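Local coordinates for protein manganese lipoxygenase (Gaeumannomyces graminis, PDB 5FX8) that oxygenates linoleic and alpha-linolenic acids to 11S- and 13R-hydroperoxy fatty acids with a catalytic manganese ion, at residues A[427-441]-A[452-466]. Sequence-based numbering, arbitrary orientation.
With NAG (2-acetamido-2-deoxy-beta-D-glucopyranose), chain E.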
ATOM      1  N   ASP A 427      -7.252  38.218   2.904  1.00 23.94           N
ATOM      2  CA  ASP A 427      -6.808  37.030   3.632  1.00 24.86           C
ATOM      3  C   ASP A 427      -6.525  37.293   5.119  1.00 22.85           C
ATOM      4  O   ASP A 427      -5.662  36.660   5.708  1.00 20.68           O
ATOM      5  CB  ASP A 427      -5.575  36.437   2.960  1.00 24.31           C
ATOM      6  CG  ASP A 427      -5.922  35.662   1.713  1.00 28.34           C
ATOM      7  OD1 ASP A 427      -7.125  35.398   1.505  1.00 41.24           O
ATOM      8  OD2 ASP A 427      -5.016  35.319   0.938  1.00 28.19           O
ATOM      9  N   GLY A 428      -7.291  38.207   5.715  1.00 21.42           N
ATOM     10  CA  GLY A 428      -7.105  38.519   7.116  1.00 18.60           C
ATOM     11  C   GLY A 428      -7.483  37.382   8.045  1.00 24.21           C
ATOM     12  O   GLY A 428      -6.797  37.138   9.042  1.00 26.80           O
ATOM     13  N   ALA A 429      -8.570  36.669   7.742  1.00 17.62           N
ATOM     14  CA  ALA A 429      -8.917  35.513   8.564  1.00 18.30           C
ATOM     15  C   ALA A 429      -7.748  34.524   8.702  1.00 19.66           C
ATOM     16  O   ALA A 429      -7.557  33.945   9.773  1.00 18.46           O
ATOM     17  CB  ALA A 429     -10.157  34.814   8.010  1.00 15.55           C
ATOM     18  N   LEU A 430      -6.957  34.306   7.641  1.00 18.35           N
ATOM     19  CA  LEU A 430      -5.798  33.426   7.784  1.00 17.36           C
ATOM     20  C   LEU A 430      -4.730  34.058   8.646  1.00 15.27           C
ATOM     21  O   LEU A 430      -4.044  33.369   9.395  1.00 14.75           O
ATOM     22  CB  LEU A 430      -5.176  33.078   6.435  1.00 17.84           C
ATOM     23  CG  LEU A 430      -5.746  31.928   5.632  1.00 23.88           C
ATOM     24  CD1 LEU A 430      -6.953  32.425   4.833  1.00 27.46           C
ATOM     25  CD2 LEU A 430      -4.676  31.405   4.719  1.00 21.48           C
ATOM     26  N   LEU A 431      -4.541  35.358   8.520  1.00 17.89           N
ATOM     27  CA  LEU A 431      -3.448  35.971   9.252  1.00 19.76           C
ATOM     28  C   LEU A 431      -3.729  35.997  10.736  1.00 17.22           C
ATOM     29  O   LEU A 431      -2.800  35.880  11.536  1.00 18.60           O
ATOM     30  CB  LEU A 431      -3.179  37.376   8.729  1.00 19.27           C
ATOM     31  CG  LEU A 431      -2.335  37.387   7.463  1.00 20.51           C
ATOM     32  CD1 LEU A 431      -2.852  38.415   6.466  1.00 26.82           C
ATOM     33  CD2 LEU A 431      -0.872  37.603   7.820  1.00 22.43           C
ATOM     34  N   ARG A 432      -4.998  36.109  11.109  1.00 16.61           N
ATOM     35  CA  ARG A 432      -5.431  36.196  12.490  1.00 16.02           C
ATOM     36  C   ARG A 432      -5.785  34.849  13.106  1.00 16.78           C
ATOM     37  O   ARG A 432      -6.299  34.823  14.230  1.00 21.50           O
ATOM     38  CB  ARG A 432      -6.631  37.125  12.595  1.00 17.41           C
ATOM     39  CG  ARG A 432      -6.332  38.509  12.187  1.00 17.20           C
ATOM     40  CD  ARG A 432      -7.525  39.400  12.340  1.00 14.78           C
ATOM     41  NE  ARG A 432      -7.591  40.210  11.151  1.00 18.27           N
ATOM     42  CZ  ARG A 432      -8.539  40.063  10.253  1.00 19.40           C
ATOM     43  NH1 ARG A 432      -9.497  39.183  10.492  1.00 18.93           N
ATOM     44  NH2 ARG A 432      -8.553  40.803   9.157  1.00 22.76           N
ATOM     45  N   ASP A 433      -5.565  33.750  12.389  1.00 13.91           N
ATOM     46  CA  ASP A 433      -5.640  32.377  12.908  1.00 11.99           C
ATOM     47  C   ASP A 433      -4.289  32.069  13.551  1.00 13.90           C
ATOM     48  O   ASP A 433      -3.372  31.566  12.909  1.00 11.04           O
ATOM     49  CB  ASP A 433      -5.979  31.399  11.780  1.00 11.26           C
ATOM     50  CG  ASP A 433      -6.089  29.949  12.231  1.00 13.95           C
ATOM     51  OD1 ASP A 433      -5.634  29.621  13.324  1.00 13.23           O
ATOM     52  OD2 ASP A 433      -6.613  29.113  11.471  1.00 11.68           O
ATOM     53  N   TYR A 434      -4.163  32.391  14.841  1.00 14.00           N
ATOM     54  CA  TYR A 434      -2.886  32.227  15.516  1.00 10.12           C
ATOM     55  C   TYR A 434      -2.485  30.763  15.608  1.00 12.35           C
ATOM     56  O   TYR A 434      -1.289  30.462  15.655  1.00 21.16           O
ATOM     57  CB  TYR A 434      -2.914  32.888  16.901  1.00 10.47           C
ATOM     58  CG  TYR A 434      -3.994  32.375  17.816  1.00 12.73           C
ATOM     59  CD1 TYR A 434      -3.804  31.242  18.566  1.00 10.09           C
ATOM     60  CD2 TYR A 434      -5.209  33.023  17.911  1.00 12.29           C
ATOM     61  CE1 TYR A 434      -4.769  30.786  19.368  1.00  9.81           C
ATOM     62  CE2 TYR A 434      -6.168  32.570  18.705  1.00 10.21           C
ATOM     63  CZ  TYR A 434      -5.955  31.457  19.439  1.00 10.33           C
ATOM     64  OH  TYR A 434      -6.965  31.014  20.248  1.00 18.31           O
ATOM     65  N   GLU A 435      -3.446  29.842  15.565  1.00 10.00           N
ATOM     66  CA  GLU A 435      -3.088  28.428  15.533  1.00  9.30           C
ATOM     67  C   GLU A 435      -2.385  28.067  14.231  1.00  9.70           C
ATOM     68  O   GLU A 435      -1.346  27.407  14.256  1.00 16.52           O
ATOM     69  CB  GLU A 435      -4.330  27.565  15.760  1.00  8.08           C
ATOM     70  CG  GLU A 435      -4.882  27.691  17.167  1.00  8.16           C
ATOM     71  CD  GLU A 435      -6.147  26.917  17.410  1.00  8.25           C
ATOM     72  OE1 GLU A 435      -6.653  26.256  16.509  1.00  7.80           O
ATOM     73  OE2 GLU A 435      -6.660  26.988  18.533  1.00 15.67           O
ATOM     74  N   LEU A 436      -2.919  28.499  13.083  1.00 16.42           N
ATOM     75  CA  LEU A 436      -2.250  28.231  11.814  1.00 10.29           C
ATOM     76  C   LEU A 436      -0.862  28.854  11.770  1.00  9.73           C
ATOM     77  O   LEU A 436       0.111  28.213  11.346  1.00 16.52           O
ATOM     78  CB  LEU A 436      -3.083  28.760  10.655  1.00 11.93           C
ATOM     79  CG  LEU A 436      -2.476  28.512   9.283  1.00 11.00           C
ATOM     80  CD1 LEU A 436      -2.677  27.082   8.931  1.00  9.52           C
ATOM     81  CD2 LEU A 436      -3.196  29.367   8.331  1.00 12.45           C
ATOM     82  N   GLN A 437      -0.757  30.108  12.195  1.00  9.48           N
ATOM     83  CA  GLN A 437       0.533  30.785  12.204  1.00  9.18           C
ATOM     84  C   GLN A 437       1.501  30.119  13.163  1.00  8.15           C
ATOM     85  O   GLN A 437       2.703  30.061  12.899  1.00 17.20           O
ATOM     86  CB  GLN A 437       0.350  32.257  12.568  1.00 10.78           C
ATOM     87  CG  GLN A 437      -0.511  33.080  11.607  1.00  9.83           C
ATOM     88  CD  GLN A 437      -0.189  32.951  10.095  1.00 12.73           C
ATOM     89  OE1 GLN A 437       0.956  32.893   9.669  1.00 12.08           O
ATOM     90  NE2 GLN A 437      -1.225  32.959   9.294  1.00 15.21           N
ATOM     91  N   ASN A 438       0.999  29.597  14.276  1.00  8.94           N
ATOM     92  CA  ASN A 438       1.864  28.836  15.168  1.00  7.86           C
ATOM     93  C   ASN A 438       2.332  27.560  14.510  1.00 11.13           C
ATOM     94  O   ASN A 438       3.493  27.194  14.637  1.00 19.63           O
ATOM     95  CB  ASN A 438       1.154  28.509  16.470  1.00  8.86           C
ATOM     96  CG  ASN A 438       1.080  29.679  17.368  1.00 11.79           C
ATOM     97  OD1 ASN A 438       1.720  30.682  17.112  1.00 12.63           O
ATOM     98  ND2 ASN A 438       0.291  29.580  18.419  1.00  9.03           N
ATOM     99  N   TRP A 439       1.440  26.858  13.821  1.00  8.99           N
ATOM    100  CA  TRP A 439       1.856  25.684  13.067  1.00  8.29           C
ATOM    101  C   TRP A 439       3.015  26.008  12.142  1.00  8.44           C
ATOM    102  O   TRP A 439       3.963  25.232  12.035  1.00 18.21           O
ATOM    103  CB  TRP A 439       0.673  25.144  12.278  1.00  8.12           C
ATOM    104  CG  TRP A 439       0.958  24.023  11.408  1.00  7.12           C
ATOM    105  CD1 TRP A 439       1.899  23.069  11.591  1.00  6.94           C
ATOM    106  CD2 TRP A 439       0.295  23.708  10.188  1.00  6.95           C
ATOM    107  NE1 TRP A 439       1.860  22.163  10.568  1.00  6.33           N
ATOM    108  CE2 TRP A 439       0.888  22.535   9.684  1.00  6.57           C
ATOM    109  CE3 TRP A 439      -0.743  24.297   9.472  1.00  6.85           C
ATOM    110  CZ2 TRP A 439       0.474  21.937   8.495  1.00  6.38           C
ATOM    111  CZ3 TRP A 439      -1.147  23.709   8.293  1.00  7.79           C
ATOM    112  CH2 TRP A 439      -0.537  22.541   7.811  1.00  8.75           C
ATOM    113  N   ILE A 440       2.960  27.146  11.460  1.00  8.66           N
ATOM    114  CA  ILE A 440       4.018  27.440  10.500  1.00  8.40           C
ATOM    115  C   ILE A 440       5.318  27.754  11.224  1.00 10.74           C
ATOM    116  O   ILE A 440       6.392  27.277  10.846  1.00 18.90           O
ATOM    117  CB  ILE A 440       3.599  28.580   9.568  1.00  8.86           C
ATOM    118  CG1 ILE A 440       2.243  28.270   8.954  1.00 10.33           C
ATOM    119  CG2 ILE A 440       4.633  28.782   8.501  1.00 10.66           C
ATOM    120  CD1 ILE A 440       2.235  27.044   8.153  1.00  9.81           C
ATOM    121  N   ALA A 441       5.235  28.554  12.280  1.00  8.99           N
ATOM    122  CA  ALA A 441       6.426  28.861  13.061  1.00  8.52           C
ATOM    123  C   ALA A 441       7.026  27.596  13.689  1.00  8.97           C
ATOM    124  O   ALA A 441       8.243  27.414  13.712  1.00 16.98           O
ATOM    125  CB  ALA A 441       6.061  29.902  14.116  1.00  6.29           C
ATOM    126  N   PHE A 452       9.786  24.450   4.081  1.00 10.15           N
ATOM    127  CA  PHE A 452       8.417  24.715   4.408  1.00  9.60           C
ATOM    128  C   PHE A 452       8.150  26.199   4.253  1.00 15.69           C
ATOM    129  O   PHE A 452       9.032  27.016   4.518  1.00 17.98           O
ATOM    130  CB  PHE A 452       8.128  24.283   5.847  1.00  9.56           C
ATOM    131  CG  PHE A 452       6.694  23.967   6.114  1.00 12.00           C
ATOM    132  CD1 PHE A 452       6.093  22.898   5.501  1.00  9.07           C
ATOM    133  CD2 PHE A 452       5.952  24.732   6.991  1.00 10.17           C
ATOM    134  CE1 PHE A 452       4.783  22.608   5.750  1.00  9.05           C
ATOM    135  CE2 PHE A 452       4.633  24.437   7.251  1.00  8.63           C
ATOM    136  CZ  PHE A 452       4.049  23.381   6.629  1.00  8.44           C
ATOM    137  N   PRO A 453       6.956  26.578   3.818  1.00 13.89           N
ATOM    138  CA  PRO A 453       6.653  28.005   3.658  1.00 10.01           C
ATOM    139  C   PRO A 453       6.934  28.780   4.932  1.00 10.43           C
ATOM    140  O   PRO A 453       6.533  28.390   6.020  1.00 16.74           O
ATOM    141  CB  PRO A 453       5.165  28.011   3.307  1.00  8.98           C
ATOM    142  CG  PRO A 453       4.670  26.701   3.750  1.00  9.48           C
ATOM    143  CD  PRO A 453       5.775  25.743   3.575  1.00  9.70           C
ATOM    144  N   ALA A 454       7.660  29.865   4.789  1.00 15.65           N
ATOM    145  CA  ALA A 454       8.082  30.658   5.928  1.00 13.05           C
ATOM    146  C   ALA A 454       6.895  31.317   6.616  1.00 13.32           C
ATOM    147  O   ALA A 454       5.864  31.584   6.001  1.00 17.54           O
ATOM    148  CB  ALA A 454       9.054  31.724   5.469  1.00 13.74           C
ATOM    149  N   ALA A 455       7.053  31.592   7.903  1.00 15.72           N
ATOM    150  CA  ALA A 455       6.019  32.310   8.631  1.00 15.14           C
ATOM    151  C   ALA A 455       6.379  33.744   8.511  1.00 17.95           C
ATOM    152  O   ALA A 455       7.550  34.043   8.376  1.00 25.33           O
ATOM    153  CB  ALA A 455       5.973  31.909  10.042  1.00 14.00           C
ATOM    154  N   PRO A 456       5.396  34.640   8.538  1.00 14.77           N
ATOM    155  CA  PRO A 456       3.961  34.404   8.596  1.00 16.36           C
ATOM    156  C   PRO A 456       3.382  34.054   7.268  1.00 19.12           C
ATOM    157  O   PRO A 456       3.866  34.523   6.248  1.00 24.33           O
ATOM    158  CB  PRO A 456       3.408  35.746   9.047  1.00 18.99           C
ATOM    159  CG  PRO A 456       4.348  36.697   8.501  1.00 21.54           C
ATOM    160  CD  PRO A 456       5.703  36.067   8.649  1.00 18.30           C
ATOM    161  N   LEU A 457       2.313  33.281   7.300  1.00 17.64           N
ATOM    162  CA  LEU A 457       1.672  32.779   6.100  1.00 16.88           C
ATOM    163  C   LEU A 457       0.561  33.748   5.728  1.00 18.95           C
ATOM    164  O   LEU A 457      -0.412  33.903   6.468  1.00 17.64           O
ATOM    165  CB  LEU A 457       1.156  31.353   6.330  1.00 15.70           C
ATOM    166  CG  LEU A 457       0.447  30.564   5.221  1.00 18.35           C
ATOM    167  CD1 LEU A 457       0.672  29.012   5.252  1.00 12.16           C
ATOM    168  CD2 LEU A 457      -1.048  30.921   5.202  1.00 16.34           C
ATOM    169  N   ARG A 458       0.710  34.401   4.579  1.00 23.84           N
ATOM    170  CA  ARG A 458      -0.131  35.532   4.233  1.00 21.35           C
ATOM    171  C   ARG A 458      -1.198  35.231   3.198  1.00 23.03           C
ATOM    172  O   ARG A 458      -2.190  35.962   3.142  1.00 21.65           O
ATOM    173  CB  ARG A 458       0.731  36.683   3.719  1.00 23.70           C
ATOM    174  CG  ARG A 458       2.113  36.716   4.321  1.00 26.01           C
ATOM    175  CD  ARG A 458       2.718  38.097   4.218  1.00 28.79           C
ATOM    176  NE  ARG A 458       2.151  39.010   5.207  1.00 38.49           N
ATOM    177  CZ  ARG A 458       2.842  39.540   6.206  1.00 30.58           C
ATOM    178  NH1 ARG A 458       4.127  39.254   6.336  1.00 31.91           N
ATOM    179  NH2 ARG A 458       2.255  40.359   7.062  1.00 30.71           N
ATOM    180  N   ARG A 459      -1.040  34.183   2.392  1.00 22.51           N
ATOM    181  CA  ARG A 459      -1.913  33.942   1.250  1.00 22.51           C
ATOM    182  C   ARG A 459      -2.576  32.575   1.347  1.00 20.35           C
ATOM    183  O   ARG A 459      -1.898  31.583   1.590  1.00 22.56           O
ATOM    184  CB  ARG A 459      -1.106  34.047  -0.049  1.00 23.29           C
ATOM    185  CG  ARG A 459      -0.435  35.416  -0.247  1.00 27.98           C
ATOM    186  CD  ARG A 459       0.388  35.507  -1.547  1.00 29.92           C
ATOM    187  NE  ARG A 459       1.598  34.693  -1.468  1.00 31.09           N
ATOM    188  CZ  ARG A 459       1.757  33.512  -2.061  1.00 28.06           C
ATOM    189  NH1 ARG A 459       0.793  32.988  -2.809  1.00 27.23           N
ATOM    190  NH2 ARG A 459       2.895  32.852  -1.904  1.00 28.55           N
ATOM    191  N   ARG A 460      -3.896  32.521   1.132  1.00 18.95           N
ATOM    192  CA  ARG A 460      -4.597  31.242   1.025  1.00 18.86           C
ATOM    193  C   ARG A 460      -3.882  30.253   0.111  1.00 21.19           C
ATOM    194  O   ARG A 460      -3.860  29.054   0.394  1.00 19.12           O
ATOM    195  CB  ARG A 460      -6.003  31.442   0.488  1.00 24.66           C
ATOM    196  CG  ARG A 460      -6.867  32.250   1.337  1.00 29.86           C
ATOM    197  CD  ARG A 460      -8.072  32.688   0.586  1.00 34.16           C
ATOM    198  NE  ARG A 460      -8.961  33.407   1.472  1.00 36.80           N
ATOM    199  CZ  ARG A 460     -10.175  32.975   1.763  1.00 35.97           C
ATOM    200  NH1 ARG A 460     -10.599  31.861   1.194  1.00 34.35           N
ATOM    201  NH2 ARG A 460     -10.954  33.644   2.599  1.00 34.59           N
ATOM    202  N   ALA A 461      -3.353  30.719  -1.023  1.00 18.65           N
ATOM    203  CA  ALA A 461      -2.698  29.802  -1.945  1.00 18.98           C
ATOM    204  C   ALA A 461      -1.602  28.999  -1.262  1.00 14.95           C
ATOM    205  O   ALA A 461      -1.317  27.874  -1.674  1.00 15.72           O
ATOM    206  CB  ALA A 461      -2.120  30.565  -3.132  1.00 19.46           C
ATOM    207  N   GLN A 462      -0.974  29.554  -0.228  1.00 15.16           N
ATOM    208  CA  GLN A 462       0.100  28.837   0.448  1.00 16.24           C
ATOM    209  C   GLN A 462      -0.454  27.691   1.271  1.00 13.90           C
ATOM    210  O   GLN A 462       0.032  26.558   1.186  1.00 16.90           O
ATOM    211  CB  GLN A 462       0.901  29.781   1.335  1.00 14.55           C
ATOM    212  CG  GLN A 462       1.754  30.731   0.570  1.00 19.67           C
ATOM    213  CD  GLN A 462       2.541  31.636   1.457  1.00 19.50           C
ATOM    214  OE1 GLN A 462       2.048  32.669   1.895  1.00 18.61           O
ATOM    215  NE2 GLN A 462       3.783  31.256   1.734  1.00 18.17           N
ATOM    216  N   LEU A 463      -1.472  27.972   2.073  1.00 12.16           N
ATOM    217  CA  LEU A 463      -2.111  26.906   2.807  1.00 12.26           C
ATOM    218  C   LEU A 463      -2.640  25.833   1.860  1.00 11.31           C
ATOM    219  O   LEU A 463      -2.502  24.637   2.132  1.00 22.88           O
ATOM    220  CB  LEU A 463      -3.216  27.488   3.680  1.00 12.17           C
ATOM    221  CG  LEU A 463      -3.907  26.418   4.506  1.00 10.48           C
ATOM    222  CD1 LEU A 463      -2.880  25.767   5.385  1.00  9.20           C
ATOM    223  CD2 LEU A 463      -5.041  26.961   5.302  1.00  9.30           C
ATOM    224  N   VAL A 464      -3.227  26.240   0.736  1.00 10.99           N
ATOM    225  CA  VAL A 464      -3.764  25.277  -0.218  1.00 11.65           C
ATOM    226  C   VAL A 464      -2.646  24.418  -0.799  1.00 13.52           C
ATOM    227  O   VAL A 464      -2.835  23.224  -1.055  1.00 16.85           O
ATOM    228  CB  VAL A 464      -4.572  26.002  -1.316  1.00 12.31           C
ATOM    229  CG1 VAL A 464      -4.939  25.084  -2.433  1.00 11.33           C
ATOM    230  CG2 VAL A 464      -5.818  26.569  -0.747  1.00 12.87           C
ATOM    231  N   ASP A 465      -1.467  25.007  -1.017  1.00 14.49           N
ATOM    232  CA  ASP A 465      -0.324  24.222  -1.480  1.00 10.06           C
ATOM    233  C   ASP A 465       0.072  23.166  -0.469  1.00  8.79           C
ATOM    234  O   ASP A 465       0.302  22.013  -0.824  1.00  7.91           O
ATOM    235  CB  ASP A 465       0.867  25.116  -1.743  1.00 11.74           C
ATOM    236  CG  ASP A 465       0.721  25.932  -2.984  1.00 15.40           C
ATOM    237  OD1 ASP A 465      -0.202  25.660  -3.794  1.00 12.53           O
ATOM    238  OD2 ASP A 465       1.551  26.856  -3.130  1.00 15.23           O
ATOM    239  N   VAL A 466       0.171  23.556   0.793  1.00  8.72           N
ATOM    240  CA  VAL A 466       0.537  22.623   1.850  1.00  9.11           C
ATOM    241  C   VAL A 466      -0.445  21.458   1.918  1.00  8.33           C
ATOM    242  O   VAL A 466      -0.048  20.286   1.869  1.00  8.00           O
ATOM    243  CB  VAL A 466       0.635  23.376   3.188  1.00  9.09           C
ATOM    244  CG1 VAL A 466       0.690  22.421   4.361  1.00  9.03           C
ATOM    245  CG2 VAL A 466       1.843  24.236   3.170  1.00  8.09           C
TER
HETATM  246  C1  NAG E   1      -4.747  32.121  22.962  1.00 11.28           C
HETATM  247  C2  NAG E   1      -5.067  33.474  23.612  1.00 12.14           C
HETATM  248  C3  NAG E   1      -4.679  34.625  22.681  1.00 13.86           C
HETATM  249  C4  NAG E   1      -3.247  34.467  22.196  1.00 13.14           C
HETATM  250  C5  NAG E   1      -3.085  33.091  21.577  1.00 12.05           C
HETATM  251  C6  NAG E   1      -1.688  32.807  21.111  1.00 12.07           C
HETATM  252  C7  NAG E   1      -6.960  33.625  25.184  1.00 15.41           C
HETATM  253  C8  NAG E   1      -8.454  33.752  25.305  1.00 11.15           C
HETATM  254  N2  NAG E   1      -6.479  33.564  23.940  1.00 11.89           N
HETATM  255  O3  NAG E   1      -4.878  35.879  23.331  1.00 13.56           O
HETATM  256  O4  NAG E   1      -2.943  35.441  21.207  1.00 14.64           O
HETATM  257  O5  NAG E   1      -3.403  32.098  22.552  1.00 11.65           O
HETATM  258  O6  NAG E   1      -0.798  32.845  22.211  1.00 18.43           O
HETATM  259  O7  NAG E   1      -6.232  33.578  26.160  1.00 14.64           O
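Leu457 packs into a pocket of apolar side chains from 427-441. Leu457 CD2 lies 3.7 Å from Leu430 CD2 and also faces Leu436. The other branch, Leu457 CD1, meets Ile440 CD1 at 3.8 Å. With chi1 at -179° the Leu457 CG points away from its own N, and its two methyls spread between these partners. Leu463 CD1 touches Leu436 CD1 and the six-membered ring of Trp439. Val466 CG1 reaches Trp439 CH2 at 3.7 Å. Phe452 presents its ring edge to Trp439. Ile440 crosses Phe452 at about a right angle, its CD1 against CE2.

Gln437 grips the backbone of Leu457 with both ends of its amide. Gln437 OE1 accepts from Leu457 N at 2.8 Å, in the carbonyl plane and on a lone pair. NE2 gives one hydrogen bond to Leu457 O and another to Leu430 O. The bend at chi2 (-48°) turns the amide toward 452-466, and the three bonds fix its rotation.

The contact joins two short helices of the alpha-helical lipoxygenase domain to the start of helix 460-481, which further on carries the manganese ligand His478. The site itself lies away from here. Asp427 meets the first turn of that helix. Asp427 OD2 accepts from Arg460 N at 3.0 Å, and Asp427 OD1 forms a salt bridge with Arg460 NE at 2.7 Å. The carboxylate lies near the helix N-terminus, which would probably favour its negative charge. Arg460 also pairs with Asp417 through NH1.

The outer side is more exposed and in part looser. Leu431 CD2 lies 4.2 Å from NE of the exposed Arg458. At the same exposed margin the Ala455 methyl still touches Ile440 CG2 closely. Tyr434 makes no contact with 452-466; a glycan sugar lies over one face of its ring, offset toward the rim.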